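Local structure of putative transcriptional regulator (TetR/AcrR family) (Acinetobacter sp., 3KNW) at residues I19-F24 / L66-S71; S71-R76 / K137-R142; D89-Y94 / Q167-M172. The protein is a predicted transcriptional regulator of the TetR/AcrR family that probably binds DNA through an N-terminal helix-turn-helix domain. All blocks are in the same frame, centred on the assembly; numbering follows the deposited sequence.

Interaction 1 (I19-F24 / L66-S71); sequences ILDSGF and LKHYIS
Phe-24 and Tyr-69 carry the apolar side of this contact, a worked example of how a TetR-type DNA-binding domain is attached to the rest of its subunit. Their rings lie nearly parallel, with planes 19° apart, but they are slid so far past each other, with centroids 5.4 Å apart, that little of one covers the other. The contact comes down to two carbons of each ring: Phe-24 CE1 reaches Tyr-69 CD1 at 3.7 Å, and Phe-24 CZ lies 3.9 Å from Tyr-69 CE1. In both residues CG stands anti to the backbone N (chi1 176° in Phe-24), which sends the two rings out into the same space between the helices.

Beside this pair the contact turns polar. Asp-21 OD1 comes up to the edge of the His-68 imidazole, near its plane, and stops 3.8 Å from NE2, too far for a hydrogen bond; the carboxylate is turned roughly midway between coplanar with the ring and perpendicular to it. The approach may still favour a protonated imidazole electrostatically. Leu-20 CD1 meets the CB of His-68 at 4.4 Å, at the root of the imidazole.

The backbones behind these side chains run almost perpendicular, at a signed crossing angle of -94°, and their axes stay 10.6 Å apart, so side chains must bridge the gap. Helix 13-30 opens the DNA-binding domain, and helix 58-81 leads out of it past the predicted helix-turn-helix of residues 36-55. Further out, Leu-20 packs on Phe-55, Phe-61 and Leu-65, Phe-24 also rests on Leu-65, and Tyr-69 leans on Leu-113 of helix 111-119. Leu-20 and Phe-24 sit one turn apart on helix 13-30, whose regular bonding includes Phe-24 N to Leu-20 O at 2.8 Å.

Interaction 2 (S71-R76 / K137-R142); sequences SDYQIR and KRLIAR
The hydroxyl of Tyr-73 is hydrogen-bonded to that of Tyr-94 on helix 87-100, and the same oxygen rests against Leu-139 CD2 at 4.0 Å. Both methyls of the leucine lie on one side of the phenol, CD1 4.0 Å from Tyr-73 CE2, and the two side chains cross at about a right angle.

Helices 58-81 and 126-153 run side by side here, 9° from parallel with axes 11.9 Å apart, as part of the all-helical C-terminal core of a TetR-type regulator. Toward solvent the contact becomes polar but loose. Gln-74 places CG between its backbone N and carbonyl carbon (chi1 67°), and the chain extended beyond it brings NE2 to 3.5 Å from Arg-138 NH2, at the edge of the guanidinium; both are donors, so the proximity is no bond, and the amide plane is turned 68° from the guanidinium.

One turn further along, Arg-142 NH2 approaches Gln-74 CB to 4.2 Å while its NH1 bonds to Asn-78 OD1, anchoring the guanidinium to helix 58-81. Lys-137, which does not touch segment 71-76, makes a cation-pi contact with Tyr-183 of the second subunit.

Interaction 3 (D89-Y94 / Q167-M172); sequences DKLMNY and QVIYQM
Leu-91 and Ile-169 make the apolar part of this buried contact between helices 87-100 and 162-183, both in the helical C-terminal domain of the TetR fold. Methyl meets methyl: Leu-91 CD2 lies 4.4 Å from Ile-169 CD1. This is a light touch between backbones set well apart, the CA atoms of Leu-91 and Ile-169 being 10.4 Å from one another. Leu-91 bridges its share of the gap through a first torsion of -180°, which swings CG directly opposite the main-chain nitrogen and carries the isobutyl group, CD2 foremost, toward helix 162-183. Leu-91 also packs on Ile-147 of helix 126-153, and Ile-169 on Leu-95, one turn on from Leu-91 in helix 87-100.

The aromatic part joins Tyr-94 to Tyr-170. Here the phenolic oxygen, not the ring face, makes the approach, with Tyr-94 OH lying 4.4 Å from Tyr-170 CE1 at the edge of that ring and near its plane. Leu-139 and Trp-98 each pack on both tyrosines, the Trp-98 ring standing about perpendicular to that of Tyr-94. Gln-171 and Met-172, the latter modelled as selenomethionine, pack on Met-172 and Gln-171 of the second subunit, so helix 162-183 also serves the dimer interface, as in other TetR regulators.

The polar part belongs to the buried oxygen of Tyr-94: in addition to its link with Tyr-73, Tyr-94 OH accepts a hydrogen bond from Trp-98 NE1.

In the fold
From the N terminus, interaction 1 comes first: it closes a loop around the predicted helix-turn-helix by bringing helix 13-30 against helix 58-81. Interaction 2 begins where it ends, sharing Ser-71, and carries the same long helix onto helix 126-153; the two touch through Ile-70 and Arg-138. Interaction 3 opens at helix 87-100, inside the span of interaction 2, and closes on helix 162-183 beyond it, so these two cross rather than nest. Their centres are 13 Å apart, joined at Tyr-73, Tyr-94, Leu-139 and Tyr-170. The three contacts together connect the DNA-binding domain, through helix 58-81, to the C-terminal core and the second subunit.

Interaction 1 (I19-F24 / L66-S71)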
loop_
_atom_site.group_PDB
_atom_site.type_symbol
_atom_site.label_atom_id
_atom_site.label_comp_id
_atom_site.label_asym_id
_atom_site.label_seq_id
_atom_site.Cartn_x
_atom_site.Cartn_y
_atom_site.Cartn_z
ATOM N N ILE A 19 -26.953 -1.222 -6.576
ATOM C CA ILE A 19 -26.020 -1.577 -7.633
ATOM C C ILE A 19 -24.602 -1.123 -7.284
ATOM O O ILE A 19 -23.664 -1.895 -7.401
ATOM C CB ILE A 19 -26.458 -1.023 -8.984
ATOM C CG1 ILE A 19 -27.825 -1.614 -9.395
ATOM C CG2 ILE A 19 -25.450 -1.369 -10.061
ATOM C CD1 ILE A 19 -28.442 -0.904 -10.482
ATOM N N LEU A 20 -24.447 0.115 -6.857
ATOM C CA LEU A 20 -23.141 0.627 -6.459
ATOM C C LEU A 20 -22.576 -0.215 -5.338
ATOM O O LEU A 20 -21.420 -0.609 -5.397
ATOM C CB LEU A 20 -23.227 2.084 -6.028
ATOM C CG LEU A 20 -23.447 2.971 -7.240
ATOM C CD1 LEU A 20 -24.116 4.243 -6.800
ATOM C CD2 LEU A 20 -22.139 3.269 -7.982
ATOM N N ASP A 21 -23.392 -0.518 -4.325
ATOM C CA ASP A 21 -22.929 -1.325 -3.202
ATOM C C ASP A 21 -22.569 -2.764 -3.595
ATOM O O ASP A 21 -21.539 -3.276 -3.142
ATOM C CB ASP A 21 -23.924 -1.248 -2.039
ATOM C CG ASP A 21 -24.010 0.186 -1.441
ATOM O OD1 ASP A 21 -22.991 0.954 -1.558
ATOM O OD2 ASP A 21 -25.084 0.546 -0.869
ATOM N N SER A 22 -23.372 -3.398 -4.443
ATOM C CA SER A 22 -22.947 -4.632 -5.117
ATOM C C SER A 22 -21.570 -4.463 -5.772
ATOM O O SER A 22 -20.644 -5.231 -5.485
ATOM C CB SER A 22 -23.929 -5.043 -6.208
ATOM O OG SER A 22 -25.174 -5.408 -5.659
ATOM N N GLY A 23 -21.436 -3.462 -6.644
ATOM C CA GLY A 23 -20.187 -3.234 -7.338
ATOM C C GLY A 23 -18.998 -3.051 -6.378
ATOM O O GLY A 23 -17.925 -3.619 -6.587
ATOM N N PHE A 24 -19.246 -2.295 -5.313
ATOM C CA PHE A 24 -18.236 -1.920 -4.373
ATOM C C PHE A 24 -17.619 -3.139 -3.691
ATOM O O PHE A 24 -16.406 -3.247 -3.613
ATOM C CB PHE A 24 -18.801 -0.977 -3.310
ATOM C CG PHE A 24 -17.802 -0.650 -2.264
ATOM C CD1 PHE A 24 -16.707 0.126 -2.577
ATOM C CD2 PHE A 24 -17.897 -1.184 -1.003
ATOM C CE1 PHE A 24 -15.753 0.399 -1.650
ATOM C CE2 PHE A 24 -16.940 -0.903 -0.053
ATOM C CZ PHE A 24 -15.862 -0.113 -0.385
ATOM N N LEU A 66 -16.724 5.437 -7.183
ATOM C CA LEU A 66 -15.707 6.079 -6.374
ATOM C C LEU A 66 -16.247 7.333 -5.748
ATOM O O LEU A 66 -15.871 7.669 -4.644
ATOM C CB LEU A 66 -14.429 6.396 -7.166
ATOM C CG LEU A 66 -13.615 5.173 -7.627
ATOM C CD1 LEU A 66 -12.509 5.681 -8.543
ATOM C CD2 LEU A 66 -13.063 4.248 -6.481
ATOM N N LYS A 67 -17.094 8.041 -6.482
ATOM C CA LYS A 67 -17.671 9.284 -5.991
ATOM C C LYS A 67 -18.536 8.970 -4.778
ATOM O O LYS A 67 -18.475 9.687 -3.770
ATOM C CB LYS A 67 -18.517 10.002 -7.059
ATOM C CG LYS A 67 -17.756 11.013 -7.941
ATOM C CD LYS A 67 -18.713 11.826 -8.822
ATOM C CE LYS A 67 -17.999 12.560 -9.974
ATOM N NZ LYS A 67 -17.817 11.763 -11.259
ATOM N N HIS A 68 -19.334 7.904 -4.893
ATOM C CA HIS A 68 -20.268 7.500 -3.846
ATOM C C HIS A 68 -19.513 7.034 -2.633
ATOM O O HIS A 68 -19.930 7.296 -1.504
ATOM C CB HIS A 68 -21.224 6.387 -4.314
ATOM C CG HIS A 68 -22.111 5.869 -3.225
ATOM N ND1 HIS A 68 -23.032 6.665 -2.576
ATOM C CD2 HIS A 68 -22.182 4.651 -2.631
ATOM C CE1 HIS A 68 -23.651 5.953 -1.647
ATOM N NE2 HIS A 68 -23.162 4.725 -1.669
ATOM N N TYR A 69 -18.403 6.356 -2.873
ATOM C CA TYR A 69 -17.507 5.968 -1.798
ATOM C C TYR A 69 -16.958 7.190 -1.030
ATOM O O TYR A 69 -17.022 7.239 0.188
ATOM C CB TYR A 69 -16.354 5.103 -2.340
ATOM C CG TYR A 69 -15.354 4.724 -1.268
ATOM C CD1 TYR A 69 -15.685 3.806 -0.274
ATOM C CD2 TYR A 69 -14.093 5.298 -1.235
ATOM C CE1 TYR A 69 -14.792 3.472 0.736
ATOM C CE2 TYR A 69 -13.173 4.962 -0.243
ATOM C CZ TYR A 69 -13.532 4.053 0.746
ATOM O OH TYR A 69 -12.636 3.725 1.737
ATOM N N ILE A 70 -16.442 8.173 -1.755
ATOM C CA ILE A 70 -15.841 9.351 -1.162
ATOM C C ILE A 70 -16.926 10.120 -0.408
ATOM O O ILE A 70 -16.685 10.579 0.702
ATOM C CB ILE A 70 -15.204 10.264 -2.247
ATOM C CG1 ILE A 70 -13.961 9.606 -2.848
ATOM C CG2 ILE A 70 -14.803 11.616 -1.660
ATOM C CD1 ILE A 70 -13.681 10.010 -4.297
ATOM N N SER A 71 -18.120 10.222 -1.005
ATOM C CA SER A 71 -19.228 11.033 -0.443
ATOM C C SER A 71 -19.725 10.526 0.905
ATOM O O SER A 71 -20.004 11.313 1.824
ATOM C CB SER A 71 -20.411 11.139 -1.429
ATOM O OG SER A 71 -21.647 11.285 -0.734
#

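Interaction 2 (S71-R76 / K137-R142)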
loop_
_atom_site.group_PDB
_atom_site.type_symbol
_atom_site.label_atom_id
_atom_site.label_comp_id
_atom_site.label_asym_id
_atom_site.label_seq_id
_atom_site.Cartn_x
_atom_site.Cartn_y
_atom_site.Cartn_z
ATOM N N SER A 71 -18.120 10.222 -1.005
ATOM C CA SER A 71 -19.228 11.033 -0.443
ATOM C C SER A 71 -19.725 10.526 0.905
ATOM O O SER A 71 -20.004 11.313 1.824
ATOM C CB SER A 71 -20.411 11.139 -1.429
ATOM O OG SER A 71 -21.647 11.285 -0.734
ATOM N N ASP A 72 -19.871 9.210 0.986
ATOM C CA ASP A 72 -20.176 8.538 2.228
ATOM C C ASP A 72 -19.009 8.645 3.234
ATOM O O ASP A 72 -19.254 8.883 4.432
ATOM C CB ASP A 72 -20.518 7.066 1.957
ATOM C CG ASP A 72 -21.923 6.867 1.368
ATOM O OD1 ASP A 72 -22.672 7.880 1.173
ATOM O OD2 ASP A 72 -22.279 5.680 1.119
ATOM N N TYR A 73 -17.760 8.483 2.771
ATOM C CA TYR A 73 -16.589 8.605 3.651
ATOM C C TYR A 73 -16.629 9.941 4.396
ATOM O O TYR A 73 -16.507 9.979 5.626
ATOM C CB TYR A 73 -15.293 8.539 2.864
ATOM C CG TYR A 73 -14.093 8.113 3.661
ATOM C CD1 TYR A 73 -13.550 6.835 3.519
ATOM C CD2 TYR A 73 -13.481 8.966 4.542
ATOM C CE1 TYR A 73 -12.428 6.420 4.257
ATOM C CE2 TYR A 73 -12.364 8.550 5.283
ATOM C CZ TYR A 73 -11.846 7.281 5.131
ATOM O OH TYR A 73 -10.748 6.901 5.849
ATOM N N GLN A 74 -16.858 11.038 3.678
ATOM C CA GLN A 74 -16.837 12.336 4.334
ATOM C C GLN A 74 -18.033 12.564 5.295
ATOM O O GLN A 74 -17.864 13.174 6.359
ATOM C CB GLN A 74 -16.648 13.490 3.328
ATOM C CG GLN A 74 -17.788 13.725 2.375
ATOM C CD GLN A 74 -17.674 15.066 1.657
ATOM O OE1 GLN A 74 -17.351 16.091 2.281
ATOM N NE2 GLN A 74 -17.939 15.068 0.342
ATOM N N ILE A 75 -19.212 12.074 4.934
ATOM C CA ILE A 75 -20.326 12.049 5.855
ATOM C C ILE A 75 -19.942 11.259 7.114
ATOM O O ILE A 75 -20.262 11.696 8.222
ATOM C CB ILE A 75 -21.586 11.411 5.228
ATOM C CG1 ILE A 75 -22.098 12.253 4.061
ATOM C CG2 ILE A 75 -22.708 11.247 6.258
ATOM C CD1 ILE A 75 -23.121 11.504 3.196
ATOM N N ARG A 76 -19.263 10.116 6.953
ATOM C CA ARG A 76 -18.828 9.310 8.108
ATOM C C ARG A 76 -17.780 10.059 8.928
ATOM O O ARG A 76 -17.802 9.987 10.134
ATOM C CB ARG A 76 -18.331 7.919 7.700
ATOM N N LYS A 137 -6.214 13.396 -1.423
ATOM C CA LYS A 137 -5.692 14.742 -1.064
ATOM C C LYS A 137 -6.611 15.487 -0.071
ATOM O O LYS A 137 -6.154 16.179 0.813
ATOM C CB LYS A 137 -5.507 15.621 -2.296
ATOM C CG LYS A 137 -4.436 15.208 -3.271
ATOM C CD LYS A 137 -3.027 15.443 -2.769
ATOM C CE LYS A 137 -2.070 15.814 -3.959
ATOM N NZ LYS A 137 -2.369 15.053 -5.276
ATOM N N ARG A 138 -7.912 15.336 -0.215
ATOM C CA ARG A 138 -8.804 15.965 0.728
ATOM C C ARG A 138 -8.740 15.385 2.153
ATOM O O ARG A 138 -8.796 16.137 3.137
ATOM C CB ARG A 138 -10.219 15.910 0.211
ATOM C CG ARG A 138 -10.566 17.082 -0.678
ATOM C CD ARG A 138 -12.065 17.168 -0.778
ATOM N NE ARG A 138 -12.665 16.158 -1.648
ATOM C CZ ARG A 138 -13.915 15.685 -1.503
ATOM N NH1 ARG A 138 -14.393 14.789 -2.369
ATOM N NH2 ARG A 138 -14.696 16.074 -0.477
ATOM N N LEU A 139 -8.631 14.060 2.249
ATOM C CA LEU A 139 -8.511 13.395 3.515
ATOM C C LEU A 139 -7.251 13.823 4.218
ATOM O O LEU A 139 -7.281 14.222 5.362
ATOM C CB LEU A 139 -8.590 11.902 3.326
ATOM C CG LEU A 139 -8.429 11.100 4.602
ATOM C CD1 LEU A 139 -9.541 11.405 5.585
ATOM C CD2 LEU A 139 -8.350 9.625 4.282
ATOM N N ILE A 140 -6.140 13.881 3.543
ATOM C CA ILE A 140 -4.913 14.297 4.237
ATOM C C ILE A 140 -5.105 15.734 4.780
ATOM O O ILE A 140 -4.656 16.067 5.858
ATOM C CB ILE A 140 -3.688 14.172 3.307
ATOM C CG1 ILE A 140 -3.412 12.669 3.022
ATOM C CG2 ILE A 140 -2.484 14.831 3.901
ATOM C CD1 ILE A 140 -2.263 12.413 1.951
ATOM N N ALA A 141 -5.812 16.558 4.034
ATOM C CA ALA A 141 -6.006 17.955 4.372
ATOM C C ALA A 141 -6.988 18.122 5.555
ATOM O O ALA A 141 -6.759 18.934 6.413
ATOM C CB ALA A 141 -6.482 18.766 3.102
ATOM N N ARG A 142 -8.059 17.334 5.613
ATOM C CA ARG A 142 -8.876 17.249 6.843
ATOM C C ARG A 142 -8.015 16.797 8.034
ATOM O O ARG A 142 -8.076 17.397 9.066
ATOM C CB ARG A 142 -10.038 16.256 6.702
ATOM C CG ARG A 142 -11.099 16.581 5.689
ATOM C CD ARG A 142 -11.989 17.661 6.157
ATOM N NE ARG A 142 -12.983 17.280 7.182
ATOM C CZ ARG A 142 -14.082 16.548 6.955
ATOM N NH1 ARG A 142 -14.921 16.299 7.951
ATOM N NH2 ARG A 142 -14.329 16.048 5.747
#

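Interaction 3 (D89-Y94 / Q167-M172)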
loop_
_atom_site.group_PDB
_atom_site.type_symbol
_atom_site.label_atom_id
_atom_site.label_comp_id
_atom_site.label_asym_id
_atom_site.label_seq_id
_atom_site.Cartn_x
_atom_site.Cartn_y
_atom_site.Cartn_z
ATOM N N ASP A 89 -8.184 13.339 20.350
ATOM C CA ASP A 89 -9.042 12.191 20.506
ATOM C C ASP A 89 -9.849 12.009 19.256
ATOM O O ASP A 89 -10.174 10.885 18.911
ATOM C CB ASP A 89 -9.936 12.295 21.790
ATOM C CG ASP A 89 -9.109 12.179 23.094
ATOM O OD1 ASP A 89 -7.845 12.128 23.034
ATOM O OD2 ASP A 89 -9.699 12.163 24.182
ATOM N N LYS A 90 -10.193 13.076 18.559
ATOM C CA LYS A 90 -10.952 12.868 17.325
ATOM C C LYS A 90 -10.122 12.084 16.303
ATOM O O LYS A 90 -10.650 11.257 15.534
ATOM C CB LYS A 90 -11.369 14.201 16.725
ATOM C CG LYS A 90 -12.718 14.756 17.247
ATOM C CD LYS A 90 -13.003 16.082 16.605
ATOM C CE LYS A 90 -13.760 17.064 17.555
ATOM N NZ LYS A 90 -13.468 18.472 17.182
ATOM N N LEU A 91 -8.813 12.366 16.318
ATOM C CA LEU A 91 -7.860 11.823 15.367
ATOM C C LEU A 91 -7.513 10.387 15.763
ATOM O O LEU A 91 -7.324 9.529 14.910
ATOM C CB LEU A 91 -6.589 12.692 15.326
ATOM C CG LEU A 91 -5.513 12.206 14.350
ATOM C CD1 LEU A 91 -6.080 11.878 13.032
ATOM C CD2 LEU A 91 -4.484 13.222 14.178
HETATM N N MSE A 92 -7.461 10.117 17.054
HETATM C CA MSE A 92 -7.180 8.740 17.520
HETATM C C MSE A 92 -8.401 7.896 17.295
HETATM O O MSE A 92 -8.309 6.755 16.948
HETATM C CB MSE A 92 -6.754 8.706 18.981
HETATM C CG MSE A 92 -5.375 9.298 19.243
HETATM SE SE MSE A 92 -3.953 8.562 18.170
HETATM C CE MSE A 92 -4.199 6.656 18.570
ATOM N N ASN A 93 -9.558 8.490 17.411
ATOM C CA ASN A 93 -10.784 7.808 17.055
ATOM C C ASN A 93 -10.839 7.265 15.629
ATOM O O ASN A 93 -11.008 6.069 15.416
ATOM C CB ASN A 93 -11.907 8.807 17.183
ATOM C CG ASN A 93 -12.834 8.459 18.186
ATOM O OD1 ASN A 93 -12.767 8.961 19.321
ATOM N ND2 ASN A 93 -13.777 7.603 17.806
ATOM N N TYR A 94 -10.757 8.188 14.675
ATOM C CA TYR A 94 -10.653 7.875 13.255
ATOM C C TYR A 94 -9.660 6.755 12.962
ATOM O O TYR A 94 -9.993 5.782 12.313
ATOM C CB TYR A 94 -10.194 9.102 12.472
ATOM C CG TYR A 94 -9.803 8.803 11.054
ATOM C CD1 TYR A 94 -10.747 8.434 10.121
ATOM C CD2 TYR A 94 -8.469 8.878 10.646
ATOM C CE1 TYR A 94 -10.384 8.158 8.826
ATOM C CE2 TYR A 94 -8.100 8.598 9.349
ATOM C CZ TYR A 94 -9.076 8.243 8.436
ATOM O OH TYR A 94 -8.724 7.962 7.131
ATOM N N GLN A 167 0.694 13.680 6.572
ATOM C CA GLN A 167 1.230 12.783 5.539
ATOM C C GLN A 167 1.959 11.592 6.168
ATOM O O GLN A 167 1.805 10.444 5.723
ATOM C CB GLN A 167 2.239 13.504 4.632
ATOM C CG GLN A 167 1.625 14.434 3.562
ATOM C CD GLN A 167 2.700 15.192 2.790
ATOM O OE1 GLN A 167 3.346 14.646 1.843
ATOM N NE2 GLN A 167 2.910 16.433 3.178
ATOM N N VAL A 168 2.788 11.899 7.155
ATOM C CA VAL A 168 3.453 10.893 7.838
ATOM C C VAL A 168 2.458 9.887 8.397
ATOM O O VAL A 168 2.552 8.671 8.162
ATOM C CB VAL A 168 4.205 11.455 9.003
ATOM C CG1 VAL A 168 4.643 10.249 9.875
ATOM C CG2 VAL A 168 5.355 12.283 8.495
ATOM N N ILE A 169 1.491 10.397 9.133
ATOM C CA ILE A 169 0.515 9.510 9.735
ATOM C C ILE A 169 -0.236 8.721 8.646
ATOM O O ILE A 169 -0.298 7.452 8.687
ATOM C CB ILE A 169 -0.450 10.272 10.619
ATOM C CG1 ILE A 169 0.251 10.749 11.860
ATOM C CG2 ILE A 169 -1.622 9.419 11.009
ATOM C CD1 ILE A 169 -0.604 11.710 12.651
ATOM N N TYR A 170 -0.723 9.429 7.632
ATOM C CA TYR A 170 -1.481 8.726 6.621
ATOM C C TYR A 170 -0.621 7.706 5.820
ATOM O O TYR A 170 -1.078 6.622 5.496
ATOM C CB TYR A 170 -2.218 9.694 5.713
ATOM C CG TYR A 170 -3.178 9.009 4.789
ATOM C CD1 TYR A 170 -4.457 8.692 5.189
ATOM C CD2 TYR A 170 -2.825 8.708 3.501
ATOM C CE1 TYR A 170 -5.371 8.084 4.311
ATOM C CE2 TYR A 170 -3.740 8.096 2.626
ATOM C CZ TYR A 170 -5.009 7.821 3.036
ATOM O OH TYR A 170 -5.889 7.207 2.175
ATOM N N GLN A 171 0.626 8.035 5.564
ATOM C CA GLN A 171 1.490 7.128 4.849
ATOM C C GLN A 171 1.765 5.893 5.666
ATOM O O GLN A 171 1.692 4.823 5.134
ATOM C CB GLN A 171 2.797 7.795 4.506
ATOM C CG GLN A 171 2.674 8.698 3.302
ATOM C CD GLN A 171 3.887 9.542 3.057
ATOM O OE1 GLN A 171 3.846 10.474 2.293
ATOM N NE2 GLN A 171 4.957 9.220 3.701
HETATM N N MSE A 172 2.060 6.041 6.951
HETATM C CA MSE A 172 2.328 4.920 7.857
HETATM C C MSE A 172 1.157 4.043 8.017
HETATM O O MSE A 172 1.315 2.823 8.023
HETATM C CB MSE A 172 2.783 5.407 9.218
HETATM C CG MSE A 172 2.939 4.311 10.311
HETATM SE SE MSE A 172 3.524 5.209 11.936
HETATM C CE MSE A 172 1.874 5.889 12.545
#